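Local coordinates for protein aminoglycoside N(6')-acetyltransferase type 1 (Salmonella choleraesuis, PDB 2VBQ) that transfers an acetyl group from acetyl-CoA to the 6'-amino group of aminoglycosides as a homodimer, conferring resistance to antibiotics such as amikacin and tobramycin, at residues 40-45 against 77-82; 54-57 against 62-65; 86-91 against 158-163; 101-106 against 111-116; 118-123 against 130-135. One frame throughout, in Å; residues are numbered along the deposited sequence.

Contact 1 of 5, residues 40-45 against 77-82; sequences QLWPGH and FADASI
F77 opens the strand side of this contact by setting its ring against L41, at the end of helix 31-41. Its CG sits between backbone N and carbonyl carbon (chi1 80°), a turn that brings CZ to 3.8 Å from L41 CD2 although the side chain sets out to one side of the helix. CE1 of the same ring lies 4.1 Å from L41 CB, and the leucine branch meets the ring at an oblique angle. L41 CD2 also lies over one face of the W42 indole, displaced toward its rim, and thus packs against both aromatic rings. Two residues further on, D79 points at the loop and comes to W42 from the opposite direction. Its OD2 lies in the indole plane, at the benzo edge, 3.6 Å from W42 CZ3 and 4.0 Å from W42 CH2; carboxylate and ring planes are 35° apart. An oxygen at that edge meets the positive rim of the ring. The carboxylate is also held elsewhere, OD1 by hydrogen bonds from S65 and W34, OD2 by a salt bridge to R38. W42 and H45, at the two ends of a type II turn, bind the substrate. F77 and D79 belong to the central strand 73-83, between strands 63-70 and 95-103, and the end of helix 31-41 lies across the sheet face on which they stand.

Contact 2 of 5, residues 54-57 against 62-65; sequences GEEI and HLAS
I57 and L63 make the apolar body of this contact, where helix 47-59 comes back to the sheet through a short link. Their CA atoms are 5.4 Å apart and the two side chains cross at about a right angle. I57 CG1 rests 4.0 Å from L63 CD1 and nearly as close to L63 CB. With CG1 anti to the carbonyl carbon (chi1 -65°), the other branch, CG2, is directed at the strand backbone, 4.0 Å from A64 CA. The methyl L63 CD1 serves a second neighbour: the extended chain of E56 passes it obliquely and lays its carboxyl carbon CD 3.9 Å away, with both oxygens at similar range. This is van der Waals contact between a methyl and a charged group, at the exposed margin of the patch. Polar and apolar atoms also meet at S65, whose OG is 3.7 Å from I57 CD1; that hydroxyl is hydrogen-bonded to D79, so the isoleucine methyl packs beside an oxygen already engaged. Water provides the polar link. The carbonyl oxygens I57 O and L63 O come within 3.8 Å of each other, each turned obliquely. One water lies within hydrogen-bonding distance of both, 2.8 Å from I57 O and 3.0 Å from L63 O, though it has more acceptors in reach than protons. The strand continues the sheet through backbone bonds of A64 to A80 in strand 73-83, while W34 of helix 31-41 packs on both I57 and S65, joining the two helices over the start of strand 63-70.

Contact 3 of 5, residues 86-91 against 158-163; sequences YVNGCD and VIFYRK
The loop 86-91 bends through a type II turn from V87 to C90, closed by the backbone bond C90 N to V87 O (3.1 Å), with G89 at positive phi. It comes nearest to strand 158-163 where N88 CA lies 8.7 Å from V158 CA. That gap is spanned from the loop side by N88 alone. Its CG stands anti to the carbonyl carbon (chi1 -60°), and the amide comes at V158 from the opposite side, ND2 leading: N88 ND2 is 3.8 Å from V158 CG1 and 4.1 Å from V158 CG2, so the nitrogen faces both methyls of the valine. The amide oxygen turns to the aromatic neighbour, N88 OD1 lying 4.0 Å from F160 CZ. These two side chains run antiparallel beside one another, with amide and ring planes 64° apart. Strand 153-164 is the arm by which this acetyltransferase dimerises: residues 158-163 pair antiparallel with a strand of the second subunit, carrying the sheet across the interface. Y86, N88 and V158 line a pocket for the bound bisubstrate analogue, and the Y86 hydroxyl hydrogen-bonds to it. N88 ND2, buried between the valine methyls and polar groups, donates hydrogen bonds to E156, a substrate-binding residue of its own chain, and to D135 of the second subunit. F160 of the second subunit packs on N88, while D91 pairs in a salt bridge with R162 of the second subunit.

Contact 4 of 5, residues 101-106 against 111-116; sequences IFVLPS and GVAKQL
V103 and V112 interlock most closely here, two branched side chains meeting obliquely. V103 CG2 lies 3.7 Å from V112 CG1 and 3.8 Å from V112 CB, while V103 CG1 is 3.9 Å from V112 CB, so the fork of one valine straddles the branch point of the other. V103 CG2 also borders A113 and, at 4.2 Å, L116 CD1; this methyl thus faces a hollow edged by three helix residues. The second bump is I101, two residues back on the same sheet face. With CG1 anti to the backbone N and an extended chain, it rests its CD1 methyl in the shallow dip between A113 and L116, 4.0 Å from both A113 CB and L116 CB. The small side chain of A113 is consistent with the close approach here, the CA atoms of V103 and A113 being 6.8 Å apart. Strand 101-103 and helix 112-116 run 144° apart in direction. G111, at positive phi, is the N-cap of the helix. Backbone N atoms of I101, V103, G111 and A113 hydrogen-bond to the bound analogue. This is the acetyl-CoA site of the GNAT fold, strand and helix N-terminus packed together as the first half of a beta-alpha-beta unit.

Contact 5 of 5, residues 118-123 against 130-135; sequences AAVQRW and REMASD
M132 lays its thioether end along helix 112-126, with SD against V120 and the CE methyl over Q121. The chain leaves the strand with CG anti to the backbone N (chi1 173°), runs straight to SD and bends only at the last torsion (chi3 62°), which turns CE along the flank of Q121. V120 CG1 meets the sulfur, M132 SD, at 3.9 Å, the two side chains crossing at about a right angle. M132 CE is 3.8 Å from Q121 CB and 4.0 Å from Q121 CG, so it follows the extended glutamine, and it comes to 3.5 Å from Q121 OE1. M132 SD also stands 4.0 Å from Q121 N, in the backbone of the helix. The nearest CA pair is Q121 and M132, 6.8 Å apart. Strand 131-136 follows the helix and is parallel to 95-103 in the sheet, completing a beta-alpha-beta unit; V96 of strand 95-103 packs against both V120 and M132. At the outer edge residues 132-135 pair antiparallel with a strand of the second subunit, whose K163 packs on M132 and makes a weak hydrogen bond to Q121 OE1. The chemistry between the thioether and the helix surface is probably mostly dispersion, apolar at V120 and polar-edged at Q121, where a methyl borders an amide oxygen with a weak partner across the dimer interface.

From the N terminus, contact 1 closes the first loop, returning from the end of helix 31-41 to strand 73-83. Contact 2 lies wholly within it, a short return from helix 47-59 into strand 63-70; the two touch where A80 and A64 pair and D79 meets S65. Contact 3 opens next and spans residues 86 to 163, enclosing contacts 4 and 5, which follow in series along helix 112-126 and tie it to strands 95-103 and 131-136. F77 bonds to F102, joining contacts 1 and 4; W123 of contact 5 packs on residues of contacts 1 and 2; D91 binds E131, linking contacts 3 and 5, which both reach the second subunit. No loops cross.

Contact 1 of 5, residues 40-45 against 77-82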
# COMPACT_ATOMS: atom_id res chain seq x y z
N GLN A 40 -17.15 12.57 9.51
CA GLN A 40 -17.70 13.21 8.33
C GLN A 40 -16.97 12.80 7.05
O GLN A 40 -17.58 12.74 5.98
CB GLN A 40 -17.72 14.73 8.47
CG GLN A 40 -18.54 15.22 9.65
CD GLN A 40 -18.40 16.72 9.87
OE1 GLN A 40 -18.89 17.53 9.05
NE2 GLN A 40 -17.73 17.11 10.97
N LEU A 41 -15.67 12.51 7.13
CA LEU A 41 -14.98 11.98 5.97
C LEU A 41 -15.49 10.56 5.65
O LEU A 41 -15.77 10.23 4.48
CB LEU A 41 -13.45 11.97 6.15
CG LEU A 41 -12.64 11.32 5.02
CD1 LEU A 41 -12.88 12.00 3.65
CD2 LEU A 41 -11.16 11.29 5.36
N TRP A 42 -15.62 9.75 6.70
CA TRP A 42 -16.02 8.36 6.59
C TRP A 42 -17.30 8.13 7.42
O TRP A 42 -17.24 7.58 8.52
CB TRP A 42 -14.87 7.45 7.07
CG TRP A 42 -13.65 7.46 6.18
CD1 TRP A 42 -13.62 7.19 4.84
CD2 TRP A 42 -12.27 7.69 6.57
NE1 TRP A 42 -12.33 7.28 4.37
CE2 TRP A 42 -11.48 7.57 5.40
CE3 TRP A 42 -11.64 8.01 7.79
CZ2 TRP A 42 -10.09 7.74 5.40
CZ3 TRP A 42 -10.24 8.20 7.79
CH2 TRP A 42 -9.48 8.06 6.60
N PRO A 43 -18.48 8.56 6.89
CA PRO A 43 -19.71 8.28 7.64
C PRO A 43 -19.96 6.77 7.70
O PRO A 43 -19.69 6.07 6.72
CB PRO A 43 -20.81 8.97 6.82
CG PRO A 43 -20.14 9.77 5.76
CD PRO A 43 -18.73 9.26 5.62
N GLY A 44 -20.40 6.27 8.85
CA GLY A 44 -20.73 4.85 9.00
C GLY A 44 -19.56 3.91 9.23
O GLY A 44 -19.76 2.72 9.47
N HIS A 45 -18.34 4.44 9.13
CA HIS A 45 -17.12 3.79 9.65
C HIS A 45 -17.42 3.63 11.14
O HIS A 45 -17.51 4.63 11.86
CB HIS A 45 -15.95 4.77 9.44
CG HIS A 45 -14.58 4.15 9.41
ND1 HIS A 45 -13.95 3.66 10.54
CD2 HIS A 45 -13.69 4.01 8.40
CE1 HIS A 45 -12.75 3.21 10.21
NE2 HIS A 45 -12.57 3.42 8.92
N PHE A 77 -8.71 17.84 8.73
CA PHE A 77 -7.68 16.95 9.25
C PHE A 77 -7.04 16.12 8.16
O PHE A 77 -7.58 15.95 7.05
CB PHE A 77 -8.21 16.02 10.37
CG PHE A 77 -8.94 14.83 9.86
CD1 PHE A 77 -10.26 14.98 9.37
CD2 PHE A 77 -8.33 13.56 9.82
CE1 PHE A 77 -10.94 13.87 8.84
CE2 PHE A 77 -9.01 12.45 9.30
CZ PHE A 77 -10.32 12.61 8.82
N ALA A 78 -5.89 15.55 8.52
CA ALA A 78 -5.26 14.55 7.71
C ALA A 78 -4.71 13.43 8.59
O ALA A 78 -4.14 13.68 9.66
CB ALA A 78 -4.13 15.17 6.84
N ASP A 79 -4.89 12.19 8.13
CA ASP A 79 -4.24 11.04 8.75
C ASP A 79 -3.04 10.67 7.90
O ASP A 79 -3.15 10.63 6.68
CB ASP A 79 -5.20 9.83 8.81
CG ASP A 79 -6.35 10.03 9.80
OD1 ASP A 79 -6.26 10.89 10.69
OD2 ASP A 79 -7.35 9.30 9.70
N ALA A 80 -1.90 10.36 8.55
CA ALA A 80 -0.69 9.97 7.82
C ALA A 80 -0.04 8.73 8.47
O ALA A 80 -0.28 8.44 9.64
CB ALA A 80 0.29 11.12 7.75
N SER A 81 0.72 7.99 7.68
CA SER A 81 1.51 6.89 8.21
C SER A 81 2.90 6.92 7.61
O SER A 81 3.14 7.57 6.59
CB SER A 81 0.85 5.56 7.81
OG SER A 81 0.88 5.41 6.39
N ILE A 82 3.81 6.19 8.25
CA ILE A 82 5.09 5.83 7.66
C ILE A 82 4.99 4.35 7.30
O ILE A 82 4.89 3.47 8.19
CB ILE A 82 6.26 6.00 8.64
CG1 ILE A 82 6.26 7.42 9.25
CG2 ILE A 82 7.61 5.60 7.93
CD1 ILE A 82 6.45 8.55 8.26

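Contact 2 of 5, residues 54-57 against 62-65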
# COMPACT_ATOMS: atom_id res chain seq x y z
N GLY A 54 -8.02 6.29 17.32
CA GLY A 54 -7.51 7.43 18.06
C GLY A 54 -6.38 7.05 19.00
O GLY A 54 -5.28 7.60 18.92
N GLU A 55 -6.68 6.09 19.88
CA GLU A 55 -5.74 5.64 20.92
C GLU A 55 -4.45 5.07 20.31
O GLU A 55 -3.36 5.37 20.78
CB GLU A 55 -6.38 4.62 21.88
CG GLU A 55 -7.57 5.15 22.68
CD GLU A 55 -7.31 6.49 23.37
OE1 GLU A 55 -6.20 6.70 23.94
OE2 GLU A 55 -8.24 7.34 23.36
N GLU A 56 -4.60 4.24 19.28
CA GLU A 56 -3.46 3.68 18.57
C GLU A 56 -2.55 4.78 18.04
O GLU A 56 -1.35 4.76 18.31
CB GLU A 56 -3.92 2.80 17.42
CG GLU A 56 -2.81 1.91 16.85
CD GLU A 56 -3.19 1.29 15.51
OE1 GLU A 56 -4.28 1.62 14.99
OE2 GLU A 56 -2.40 0.49 14.98
N ILE A 57 -3.13 5.76 17.33
CA ILE A 57 -2.35 6.85 16.73
C ILE A 57 -1.51 7.60 17.78
O ILE A 57 -0.33 7.87 17.57
CB ILE A 57 -3.24 7.82 15.86
CG1 ILE A 57 -3.82 7.07 14.64
CG2 ILE A 57 -2.42 9.02 15.39
CD1 ILE A 57 -4.98 7.75 13.95
N HIS A 62 4.68 5.21 13.89
CA HIS A 62 4.46 5.18 12.42
C HIS A 62 3.09 5.72 11.96
O HIS A 62 2.71 5.52 10.80
CB HIS A 62 4.73 3.77 11.82
CG HIS A 62 6.19 3.40 11.80
ND1 HIS A 62 6.91 3.23 12.97
CD2 HIS A 62 7.08 3.24 10.79
CE1 HIS A 62 8.16 2.94 12.68
NE2 HIS A 62 8.29 2.96 11.36
N LEU A 63 2.36 6.32 12.90
CA LEU A 63 1.08 6.98 12.62
C LEU A 63 1.14 8.36 13.24
O LEU A 63 1.64 8.51 14.34
CB LEU A 63 -0.10 6.19 13.22
CG LEU A 63 -0.39 4.82 12.63
CD1 LEU A 63 -1.49 4.09 13.41
CD2 LEU A 63 -0.74 4.98 11.15
N ALA A 64 0.62 9.35 12.51
CA ALA A 64 0.37 10.70 13.03
C ALA A 64 -0.78 11.32 12.27
O ALA A 64 -0.96 11.06 11.07
CB ALA A 64 1.63 11.62 12.92
N SER A 65 -1.58 12.10 12.99
CA SER A 65 -2.69 12.84 12.41
C SER A 65 -2.53 14.30 12.75
O SER A 65 -1.85 14.65 13.71
CB SER A 65 -4.04 12.31 12.93
OG SER A 65 -4.21 10.99 12.43
O HOH W 1 0.89 10.23 16.70

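Contact 3 of 5, residues 86-91 against 158-163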
# COMPACT_ATOMS: atom_id res chain seq x y z
N TYR A 86 5.69 -2.31 0.58
CA TYR A 86 5.80 -1.76 -0.77
C TYR A 86 4.66 -0.76 -0.98
O TYR A 86 3.48 -1.08 -0.72
CB TYR A 86 5.70 -2.86 -1.84
CG TYR A 86 5.54 -2.26 -3.21
CD1 TYR A 86 6.65 -1.68 -3.86
CD2 TYR A 86 4.30 -2.21 -3.84
CE1 TYR A 86 6.51 -1.09 -5.11
CE2 TYR A 86 4.16 -1.61 -5.11
CZ TYR A 86 5.27 -1.07 -5.72
OH TYR A 86 5.13 -0.48 -6.96
N VAL A 87 5.00 0.45 -1.45
CA VAL A 87 4.00 1.42 -1.88
C VAL A 87 4.02 1.57 -3.42
O VAL A 87 5.07 1.87 -4.01
CB VAL A 87 4.19 2.82 -1.21
CG1 VAL A 87 3.05 3.77 -1.62
CG2 VAL A 87 4.25 2.70 0.34
N ASN A 88 2.86 1.37 -4.03
CA ASN A 88 2.70 1.52 -5.48
C ASN A 88 3.28 2.83 -5.99
O ASN A 88 2.95 3.92 -5.45
CB ASN A 88 1.22 1.40 -5.89
CG ASN A 88 0.61 0.05 -5.52
OD1 ASN A 88 0.40 -0.24 -4.34
ND2 ASN A 88 0.30 -0.77 -6.53
N GLY A 89 4.15 2.72 -7.00
CA GLY A 89 4.75 3.86 -7.69
C GLY A 89 5.98 4.46 -7.04
O GLY A 89 6.57 5.38 -7.58
N CYS A 90 6.36 3.94 -5.87
CA CYS A 90 7.52 4.43 -5.12
C CYS A 90 8.73 3.53 -5.34
O CYS A 90 8.57 2.35 -5.59
CB CYS A 90 7.18 4.54 -3.62
SG CYS A 90 5.91 5.80 -3.28
N ASP A 91 9.93 4.10 -5.21
CA ASP A 91 11.19 3.37 -5.38
C ASP A 91 11.94 3.18 -4.08
O ASP A 91 12.88 2.38 -4.03
CB ASP A 91 12.12 4.08 -6.37
CG ASP A 91 11.48 4.31 -7.70
OD1 ASP A 91 10.89 3.35 -8.26
OD2 ASP A 91 11.57 5.46 -8.20
N VAL A 158 -4.30 1.06 -10.36
CA VAL A 158 -4.39 -0.37 -10.09
C VAL A 158 -5.76 -0.85 -9.66
O VAL A 158 -6.57 -0.06 -9.18
CB VAL A 158 -3.34 -0.83 -9.03
CG1 VAL A 158 -1.91 -0.63 -9.56
CG2 VAL A 158 -3.57 -0.09 -7.72
N ILE A 159 -5.98 -2.15 -9.81
CA ILE A 159 -7.14 -2.83 -9.27
C ILE A 159 -6.69 -3.72 -8.12
O ILE A 159 -5.80 -4.54 -8.29
CB ILE A 159 -7.83 -3.74 -10.33
CG1 ILE A 159 -8.03 -2.99 -11.67
CG2 ILE A 159 -9.16 -4.29 -9.77
CD1 ILE A 159 -8.38 -3.91 -12.89
N PHE A 160 -7.27 -3.55 -6.93
CA PHE A 160 -6.93 -4.43 -5.81
C PHE A 160 -7.84 -5.64 -5.75
O PHE A 160 -9.03 -5.56 -6.09
CB PHE A 160 -6.96 -3.66 -4.49
CG PHE A 160 -5.72 -2.85 -4.23
CD1 PHE A 160 -5.62 -1.53 -4.69
CD2 PHE A 160 -4.65 -3.41 -3.55
CE1 PHE A 160 -4.48 -0.77 -4.46
CE2 PHE A 160 -3.48 -2.66 -3.31
CZ PHE A 160 -3.39 -1.34 -3.76
N TYR A 161 -7.27 -6.76 -5.30
CA TYR A 161 -8.01 -8.01 -5.08
C TYR A 161 -7.80 -8.49 -3.66
O TYR A 161 -6.82 -8.14 -3.04
CB TYR A 161 -7.57 -9.11 -6.06
CG TYR A 161 -8.01 -8.85 -7.47
CD1 TYR A 161 -9.29 -9.21 -7.91
CD2 TYR A 161 -7.16 -8.21 -8.36
CE1 TYR A 161 -9.70 -8.92 -9.22
CE2 TYR A 161 -7.55 -7.92 -9.64
CZ TYR A 161 -8.81 -8.27 -10.07
OH TYR A 161 -9.11 -7.95 -11.38
N ARG A 162 -8.75 -9.27 -3.15
CA ARG A 162 -8.59 -9.95 -1.89
C ARG A 162 -9.27 -11.32 -1.88
O ARG A 162 -10.26 -11.56 -2.58
CB ARG A 162 -9.09 -9.08 -0.73
CG ARG A 162 -10.57 -8.99 -0.59
CD ARG A 162 -11.04 -9.78 0.64
NE ARG A 162 -10.97 -8.99 1.87
CZ ARG A 162 -11.98 -8.28 2.36
NH1 ARG A 162 -11.83 -7.61 3.49
NH2 ARG A 162 -13.15 -8.22 1.71
N LYS A 163 -8.70 -12.21 -1.08
CA LYS A 163 -9.20 -13.56 -0.88
C LYS A 163 -9.05 -13.81 0.62
O LYS A 163 -8.01 -13.49 1.19
CB LYS A 163 -8.34 -14.53 -1.71
CG LYS A 163 -8.61 -16.02 -1.52
CD LYS A 163 -8.08 -16.79 -2.74
CE LYS A 163 -7.78 -18.25 -2.43
NZ LYS A 163 -8.87 -18.87 -1.63

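Contact 4 of 5, residues 101-106 against 111-116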
# COMPACT_ATOMS: atom_id res chain seq x y z
N ILE A 101 -7.72 12.62 4.13
CA ILE A 101 -7.73 14.07 4.22
C ILE A 101 -9.15 14.58 3.97
O ILE A 101 -9.86 14.11 3.06
CB ILE A 101 -6.67 14.74 3.29
CG1 ILE A 101 -6.47 16.21 3.67
CG2 ILE A 101 -7.04 14.53 1.79
CD1 ILE A 101 -5.16 16.81 3.24
N PHE A 102 -9.55 15.56 4.78
CA PHE A 102 -10.90 16.12 4.72
C PHE A 102 -10.88 17.53 5.26
O PHE A 102 -10.29 17.79 6.31
CB PHE A 102 -11.87 15.25 5.55
CG PHE A 102 -13.26 15.87 5.70
CD1 PHE A 102 -14.25 15.65 4.72
CD2 PHE A 102 -13.57 16.64 6.82
CE1 PHE A 102 -15.56 16.24 4.87
CE2 PHE A 102 -14.84 17.22 6.97
CZ PHE A 102 -15.83 17.01 6.00
N VAL A 103 -11.53 18.44 4.55
CA VAL A 103 -11.72 19.82 5.00
C VAL A 103 -13.22 20.10 4.93
O VAL A 103 -13.86 19.71 3.95
CB VAL A 103 -10.93 20.84 4.12
CG1 VAL A 103 -11.23 22.30 4.53
CG2 VAL A 103 -9.42 20.57 4.19
N LEU A 104 -13.76 20.72 5.98
CA LEU A 104 -15.21 21.01 6.01
C LEU A 104 -15.62 21.81 4.77
O LEU A 104 -14.88 22.72 4.36
CB LEU A 104 -15.57 21.83 7.25
CG LEU A 104 -15.59 21.06 8.58
CD1 LEU A 104 -15.64 22.02 9.74
CD2 LEU A 104 -16.76 20.10 8.64
N PRO A 105 -16.78 21.47 4.18
CA PRO A 105 -17.29 22.17 2.98
C PRO A 105 -17.12 23.70 3.00
O PRO A 105 -16.57 24.25 2.05
CB PRO A 105 -18.76 21.73 2.90
CG PRO A 105 -18.71 20.33 3.44
CD PRO A 105 -17.70 20.38 4.59
N SER A 106 -17.46 24.35 4.12
CA SER A 106 -17.47 25.82 4.21
C SER A 106 -16.08 26.43 4.23
O SER A 106 -15.93 27.65 4.03
CB SER A 106 -18.25 26.33 5.42
OG SER A 106 -19.61 25.91 5.36
N GLY A 111 -6.76 26.82 1.08
CA GLY A 111 -5.42 26.36 1.38
C GLY A 111 -5.28 25.48 2.60
O GLY A 111 -4.16 25.21 3.03
N VAL A 112 -6.40 25.03 3.17
CA VAL A 112 -6.35 24.15 4.35
C VAL A 112 -5.64 22.82 4.02
O VAL A 112 -4.69 22.45 4.70
CB VAL A 112 -7.75 23.92 5.03
CG1 VAL A 112 -7.63 23.01 6.28
CG2 VAL A 112 -8.41 25.26 5.45
N ALA A 113 -6.08 22.12 2.99
CA ALA A 113 -5.42 20.86 2.62
C ALA A 113 -3.92 21.07 2.29
O ALA A 113 -3.07 20.28 2.70
CB ALA A 113 -6.13 20.23 1.43
N LYS A 114 -3.61 22.12 1.55
CA LYS A 114 -2.21 22.45 1.27
C LYS A 114 -1.35 22.44 2.56
O LYS A 114 -0.31 21.79 2.63
CB LYS A 114 -2.14 23.81 0.60
CG LYS A 114 -0.76 24.30 0.21
CD LYS A 114 -0.91 25.60 -0.54
CE LYS A 114 0.31 26.45 -0.39
NZ LYS A 114 1.38 25.97 -1.31
N GLN A 115 -1.81 23.17 3.57
CA GLN A 115 -1.09 23.25 4.83
C GLN A 115 -1.09 21.93 5.60
O GLN A 115 -0.07 21.56 6.15
CB GLN A 115 -1.58 24.40 5.66
CG GLN A 115 -1.16 25.74 5.03
CD GLN A 115 -1.46 26.90 5.94
OE1 GLN A 115 -2.07 27.88 5.50
NE2 GLN A 115 -1.03 26.80 7.21
N LEU A 116 -2.22 21.22 5.59
CA LEU A 116 -2.27 19.87 6.16
C LEU A 116 -1.21 18.94 5.53
O LEU A 116 -0.46 18.27 6.23
CB LEU A 116 -3.67 19.26 6.00
CG LEU A 116 -4.72 19.74 7.00
CD1 LEU A 116 -6.16 19.39 6.51
CD2 LEU A 116 -4.42 19.13 8.41

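Contact 5 of 5, residues 118-123 against 130-135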
# COMPACT_ATOMS: atom_id res chain seq x y z
N ALA A 118 1.50 19.81 3.80
CA ALA A 118 2.81 20.34 4.19
C ALA A 118 3.28 19.81 5.55
O ALA A 118 4.47 19.48 5.72
CB ALA A 118 2.80 21.85 4.16
N ALA A 119 2.35 19.71 6.51
CA ALA A 119 2.63 19.14 7.83
C ALA A 119 2.94 17.64 7.75
O ALA A 119 3.88 17.17 8.42
CB ALA A 119 1.45 19.39 8.79
N VAL A 120 2.15 16.88 6.98
CA VAL A 120 2.43 15.44 6.73
C VAL A 120 3.84 15.26 6.13
O VAL A 120 4.61 14.41 6.59
CB VAL A 120 1.38 14.79 5.76
CG1 VAL A 120 1.87 13.39 5.26
CG2 VAL A 120 -0.00 14.70 6.41
N GLN A 121 4.14 16.03 5.09
CA GLN A 121 5.47 16.04 4.45
C GLN A 121 6.62 16.32 5.43
O GLN A 121 7.64 15.60 5.43
CB GLN A 121 5.53 17.03 3.27
CG GLN A 121 6.83 16.89 2.44
CD GLN A 121 6.88 17.83 1.26
OE1 GLN A 121 5.88 18.07 0.59
NE2 GLN A 121 8.06 18.38 1.00
N ARG A 122 6.45 17.36 6.24
CA ARG A 122 7.40 17.76 7.29
C ARG A 122 7.64 16.59 8.27
O ARG A 122 8.78 16.20 8.54
CB ARG A 122 6.84 19.00 8.03
CG ARG A 122 7.75 19.68 9.09
CD ARG A 122 7.00 20.85 9.79
NE ARG A 122 6.34 21.69 8.78
CZ ARG A 122 5.06 22.09 8.76
NH1 ARG A 122 4.22 21.79 9.75
NH2 ARG A 122 4.63 22.82 7.73
N TRP A 123 6.55 16.01 8.77
CA TRP A 123 6.62 14.83 9.62
C TRP A 123 7.39 13.66 8.94
O TRP A 123 8.32 13.06 9.54
CB TRP A 123 5.19 14.41 10.05
CG TRP A 123 5.14 13.20 10.93
CD1 TRP A 123 5.61 13.11 12.22
CD2 TRP A 123 4.58 11.93 10.61
NE1 TRP A 123 5.38 11.85 12.70
CE2 TRP A 123 4.75 11.10 11.73
CE3 TRP A 123 3.96 11.40 9.47
CZ2 TRP A 123 4.33 9.76 11.75
CZ3 TRP A 123 3.53 10.08 9.49
CH2 TRP A 123 3.71 9.27 10.64
N ARG A 130 11.93 9.53 1.91
CA ARG A 130 12.34 10.22 0.67
C ARG A 130 11.17 10.55 -0.23
O ARG A 130 11.26 11.44 -1.07
CB ARG A 130 13.40 9.40 -0.10
CG ARG A 130 14.63 9.06 0.74
CD ARG A 130 15.89 8.68 -0.10
NE ARG A 130 15.93 7.28 -0.53
CZ ARG A 130 16.09 6.23 0.28
NH1 ARG A 130 16.18 6.39 1.60
NH2 ARG A 130 16.13 5.00 -0.24
N GLU A 131 10.05 9.84 -0.05
CA GLU A 131 8.89 9.98 -0.91
C GLU A 131 7.64 10.09 -0.05
O GLU A 131 7.55 9.47 1.02
CB GLU A 131 8.75 8.77 -1.84
CG GLU A 131 9.81 8.65 -2.94
CD GLU A 131 9.85 7.26 -3.58
OE1 GLU A 131 9.97 6.25 -2.84
OE2 GLU A 131 9.76 7.15 -4.81
N MET A 132 6.69 10.88 -0.54
CA MET A 132 5.34 10.94 -0.01
C MET A 132 4.40 10.39 -1.06
O MET A 132 4.55 10.68 -2.26
CB MET A 132 4.97 12.38 0.38
CG MET A 132 3.49 12.59 0.80
SD MET A 132 3.22 14.14 1.69
CE MET A 132 3.72 15.30 0.41
N ALA A 133 3.45 9.58 -0.63
CA ALA A 133 2.46 9.02 -1.54
C ALA A 133 1.04 9.11 -0.99
O ALA A 133 0.81 9.41 0.21
CB ALA A 133 2.81 7.57 -1.90
N SER A 134 0.09 8.83 -1.89
CA SER A 134 -1.35 8.92 -1.63
C SER A 134 -2.06 8.15 -2.74
O SER A 134 -1.45 7.79 -3.74
CB SER A 134 -1.78 10.38 -1.61
OG SER A 134 -3.14 10.51 -1.23
N ASP A 135 -3.33 7.84 -2.54
CA ASP A 135 -4.12 7.28 -3.62
C ASP A 135 -5.51 7.88 -3.53
O ASP A 135 -5.91 8.42 -2.50
CB ASP A 135 -4.16 5.73 -3.59
CG ASP A 135 -5.12 5.18 -2.55
OD1 ASP A 135 -6.34 5.47 -2.61
OD2 ASP A 135 -4.67 4.41 -1.67